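Local coordinates for protein SusD homolog (Bacteroides thetaiotaomicron VPI-5482, PDB 3IV0) that probably binds sugars at the outer membrane of a gut bacterium, as a SusD-family protein whose own ligand is not established, at residues E117-R120 with S121-A125; S303-Y306 with L307-L310. All coordinates share one frame; numbering follows the deposited sequence.

Contact 1. Residues E117-R120 with S121-A125; sequences ELKR and SRFKA
The carbonyl oxygen of E117 takes two donors: the amide N of S121, 3.0 Å from E117 O, and a water whose oxygen lies 2.8 Å from that same atom. The water also donates to E117 OE1 and accepts from S121 OG, tying the carboxylate, the E117 carbonyl and the serine hydroxyl together. S121 OG, anti to its own carbonyl carbon (chi1 -64°), is turned back toward the preceding turn, where it meets the water at 2.9 Å. The E117 carboxylate also meets R120, one turn later, which grips it side-on: R120 NE reaches E117 OE1 at 3.1 Å and R120 NH2 reaches E117 OE2 at 2.9 Å. Both oxygens lie close to the guanidinium plane, yet they are approached from above the plane of the carboxylate. R120 NH1 turns to the backbone oxygens of I109 and V112. K124 CE lies 4.0 Å from R120 CG, and the K124 ammonium forms a salt bridge with D110. On another side of the helix, K119 O lies over one face of the F123 ring, toward its rim, 3.2 Å from F123 CG, and also accepts the amide N of F123. K119 and R122 run alongside each other, K119 CE 4.1 Å from R122 NH1, but separate partners hold their charges: E19 for K119, backbone carbonyls of V185 and E184 for R122. In this opening turn of helix 117-142, within the SusD-like N-terminal region, E117, E19 and D110 probably offset much of the positive charge of R120, K119 and K124.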
# COMPACT_ATOMS: atom_id res chain seq x y z
N GLU A 117 1.46 -30.58 9.85
CA GLU A 117 2.70 -29.82 9.92
C GLU A 117 2.87 -28.85 8.76
O GLU A 117 3.56 -27.83 8.93
CB GLU A 117 3.90 -30.75 10.02
CG GLU A 117 3.94 -31.54 11.32
CD GLU A 117 4.16 -30.67 12.56
OE1 GLU A 117 4.41 -29.45 12.43
OE2 GLU A 117 4.08 -31.21 13.68
N LEU A 118 2.28 -29.13 7.60
CA LEU A 118 2.32 -28.18 6.50
C LEU A 118 1.52 -26.96 6.90
O LEU A 118 1.99 -25.82 6.69
CB LEU A 118 1.76 -28.79 5.21
CG LEU A 118 1.73 -27.86 3.99
CD1 LEU A 118 3.12 -27.35 3.64
CD2 LEU A 118 1.08 -28.58 2.80
N LYS A 119 0.34 -27.15 7.48
CA LYS A 119 -0.45 -26.02 7.93
C LYS A 119 0.26 -25.26 9.04
O LYS A 119 0.21 -24.04 9.09
CB LYS A 119 -1.85 -26.45 8.36
CG LYS A 119 -2.75 -26.92 7.21
CD LYS A 119 -2.86 -25.90 6.08
CE LYS A 119 -4.05 -26.21 5.18
NZ LYS A 119 -5.35 -25.98 5.88
N ARG A 120 0.90 -25.96 9.97
CA ARG A 120 1.64 -25.28 11.03
C ARG A 120 2.72 -24.38 10.44
O ARG A 120 2.84 -23.20 10.84
CB ARG A 120 2.25 -26.29 12.03
CG ARG A 120 3.07 -25.63 13.09
CD ARG A 120 3.05 -26.23 14.47
NE ARG A 120 3.00 -27.69 14.51
CZ ARG A 120 2.42 -28.35 15.50
NH1 ARG A 120 1.84 -27.68 16.48
NH2 ARG A 120 2.38 -29.67 15.48
N SER A 121 3.47 -24.88 9.48
CA SER A 121 4.51 -24.11 8.81
C SER A 121 3.90 -22.94 8.04
O SER A 121 4.46 -21.83 8.05
CB SER A 121 5.32 -24.95 7.85
OG SER A 121 6.02 -25.97 8.56
N ARG A 122 2.78 -23.16 7.38
CA ARG A 122 2.13 -22.09 6.63
C ARG A 122 1.67 -20.98 7.55
O ARG A 122 1.88 -19.80 7.24
CB ARG A 122 0.95 -22.66 5.85
CG ARG A 122 0.19 -21.60 5.05
CD ARG A 122 -0.85 -22.18 4.15
NE ARG A 122 -0.20 -23.05 3.20
CZ ARG A 122 -0.80 -23.89 2.39
NH1 ARG A 122 -2.13 -23.97 2.38
NH2 ARG A 122 -0.07 -24.66 1.59
N PHE A 123 1.05 -21.29 8.67
CA PHE A 123 0.52 -20.27 9.56
C PHE A 123 1.66 -19.46 10.15
O PHE A 123 1.54 -18.25 10.37
CB PHE A 123 -0.38 -20.89 10.64
CG PHE A 123 -1.63 -21.59 10.11
CD1 PHE A 123 -2.04 -21.47 8.80
CD2 PHE A 123 -2.41 -22.33 10.99
CE1 PHE A 123 -3.20 -22.13 8.37
CE2 PHE A 123 -3.56 -22.99 10.55
CZ PHE A 123 -3.95 -22.89 9.27
N LYS A 124 2.78 -20.12 10.44
CA LYS A 124 3.94 -19.41 10.92
C LYS A 124 4.40 -18.45 9.83
O LYS A 124 4.72 -17.28 10.12
CB LYS A 124 5.08 -20.36 11.27
CG LYS A 124 4.87 -21.17 12.55
CD LYS A 124 6.07 -22.12 12.75
CE LYS A 124 5.94 -22.99 13.97
NZ LYS A 124 7.02 -24.05 13.88
N ALA A 125 4.51 -18.92 8.59
CA ALA A 125 4.96 -18.06 7.47
C ALA A 125 4.03 -16.87 7.29
O ALA A 125 4.51 -15.73 7.09
CB ALA A 125 5.03 -18.85 6.20
O HOH W 1 5.67 -27.77 10.77

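Contact 2. Residues S303-Y306 with L307-L310; sequences SGDY and LMTL
The L310 side chain runs slantwise past the Y306 ring one turn away, with L310 CD2 3.8 Å from Y306 CE2 and also near the phenol end of the ring. L307 meets the ring nearer its root, its CD2 3.9 Å from Y306 CD2, so the two leucines touch successive parts of the same tyrosine. With CG anti to the backbone N (chi1 180°), the ring leans toward the following turn, where L307 and L310 lie. An alanine at Y306 would keep the backbone bonds but is likely to leave both leucine methyl groups without their aromatic partner and open a gap beside P54. On another side, the methyl of the selenomethionine M308, which has two conformers, comes near D305 OD1 in one of them, a contact that is therefore doubtful. S303 caps the helix start, its OG accepting from Y306 N at 3.0 Å in an almost straight bond (170°), while its carbonyl receives L307 N. At the exposed flank a water donates to D305 O and lies 3.2 Å from T309 OG1. The short helix 304-310 thus divides its chemistry: Y306, L307 and L310 are buried, L310 against W417 and C420 of helix 408-422, while D305 and T309 lie exposed where the water sits.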
# COMPACT_ATOMS: atom_id res chain seq x y z
N SER A 303 -6.19 18.03 -9.57
CA SER A 303 -5.88 19.09 -10.53
C SER A 303 -5.94 18.59 -11.97
O SER A 303 -5.32 17.60 -12.33
CB SER A 303 -4.48 19.62 -10.22
OG SER A 303 -3.89 20.30 -11.29
N GLY A 304 -6.60 19.35 -12.83
CA GLY A 304 -6.60 19.05 -14.25
C GLY A 304 -5.25 19.22 -14.88
O GLY A 304 -4.90 18.46 -15.77
N ASP A 305 -4.45 20.17 -14.39
CA ASP A 305 -3.10 20.35 -14.88
C ASP A 305 -2.26 19.12 -14.54
O ASP A 305 -1.51 18.64 -15.37
CB ASP A 305 -2.46 21.60 -14.30
CG ASP A 305 -3.14 22.89 -14.76
OD1 ASP A 305 -3.37 23.06 -15.97
OD2 ASP A 305 -3.44 23.74 -13.89
N TYR A 306 -2.38 18.62 -13.31
CA TYR A 306 -1.69 17.41 -12.94
C TYR A 306 -2.05 16.25 -13.87
O TYR A 306 -1.17 15.53 -14.35
CB TYR A 306 -2.00 17.01 -11.51
CG TYR A 306 -1.29 15.75 -11.09
CD1 TYR A 306 0.10 15.70 -11.07
CD2 TYR A 306 -2.00 14.63 -10.74
CE1 TYR A 306 0.78 14.56 -10.68
CE2 TYR A 306 -1.31 13.45 -10.32
CZ TYR A 306 0.08 13.46 -10.32
OH TYR A 306 0.78 12.33 -9.92
N LEU A 307 -3.34 16.05 -14.14
CA LEU A 307 -3.76 14.92 -14.94
C LEU A 307 -3.38 15.12 -16.42
O LEU A 307 -3.14 14.15 -17.12
CB LEU A 307 -5.25 14.64 -14.71
CG LEU A 307 -5.62 14.22 -13.27
CD1 LEU A 307 -7.13 14.00 -13.17
CD2 LEU A 307 -4.84 12.97 -12.78
N MSE A 308 -3.30 16.36 -16.89
CA MSE A 308 -2.79 16.61 -18.23
C MSE A 308 -1.30 16.25 -18.31
O MSE A 308 -0.80 15.89 -19.38
CB MSE A 308 -3.01 18.07 -18.65
CG MSE A 308 -4.42 18.35 -19.16
SE MSE A 308 -4.62 20.18 -19.81
CE MSE A 308 -4.71 21.06 -18.17
N THR A 309 -0.57 16.39 -17.20
CA THR A 309 0.84 15.95 -17.16
C THR A 309 0.96 14.43 -17.08
O THR A 309 1.73 13.79 -17.80
CB THR A 309 1.53 16.52 -15.92
OG1 THR A 309 1.63 17.95 -16.06
CG2 THR A 309 2.94 15.88 -15.70
N LEU A 310 0.15 13.86 -16.20
CA LEU A 310 0.17 12.45 -15.96
C LEU A 310 -0.33 11.61 -17.13
O LEU A 310 0.26 10.58 -17.48
CB LEU A 310 -0.66 12.18 -14.70
CG LEU A 310 -0.57 10.78 -14.11
CD1 LEU A 310 0.88 10.48 -13.77
CD2 LEU A 310 -1.48 10.67 -12.87
O HOH W 2 -0.19 20.23 -17.36

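Contact 1 is the opening of the long helix 117-142, whereas contact 2 takes in the whole of the short helix 304-310 with its N-cap. Their centres are 47 Å apart on opposite sides of the chain's centre, and they do not touch. Both are partly buried, but contact 2 has the larger share of buried residues. Charge dominates contact 1, where long basic chains reach to helix 19-39 and nearby loops; contact 2 relies on an aromatic and leucines set against a loop and helix 408-422. Water joins backbone to side chain in both, at a carboxylate in 117-125 and beside a threonine in 303-310.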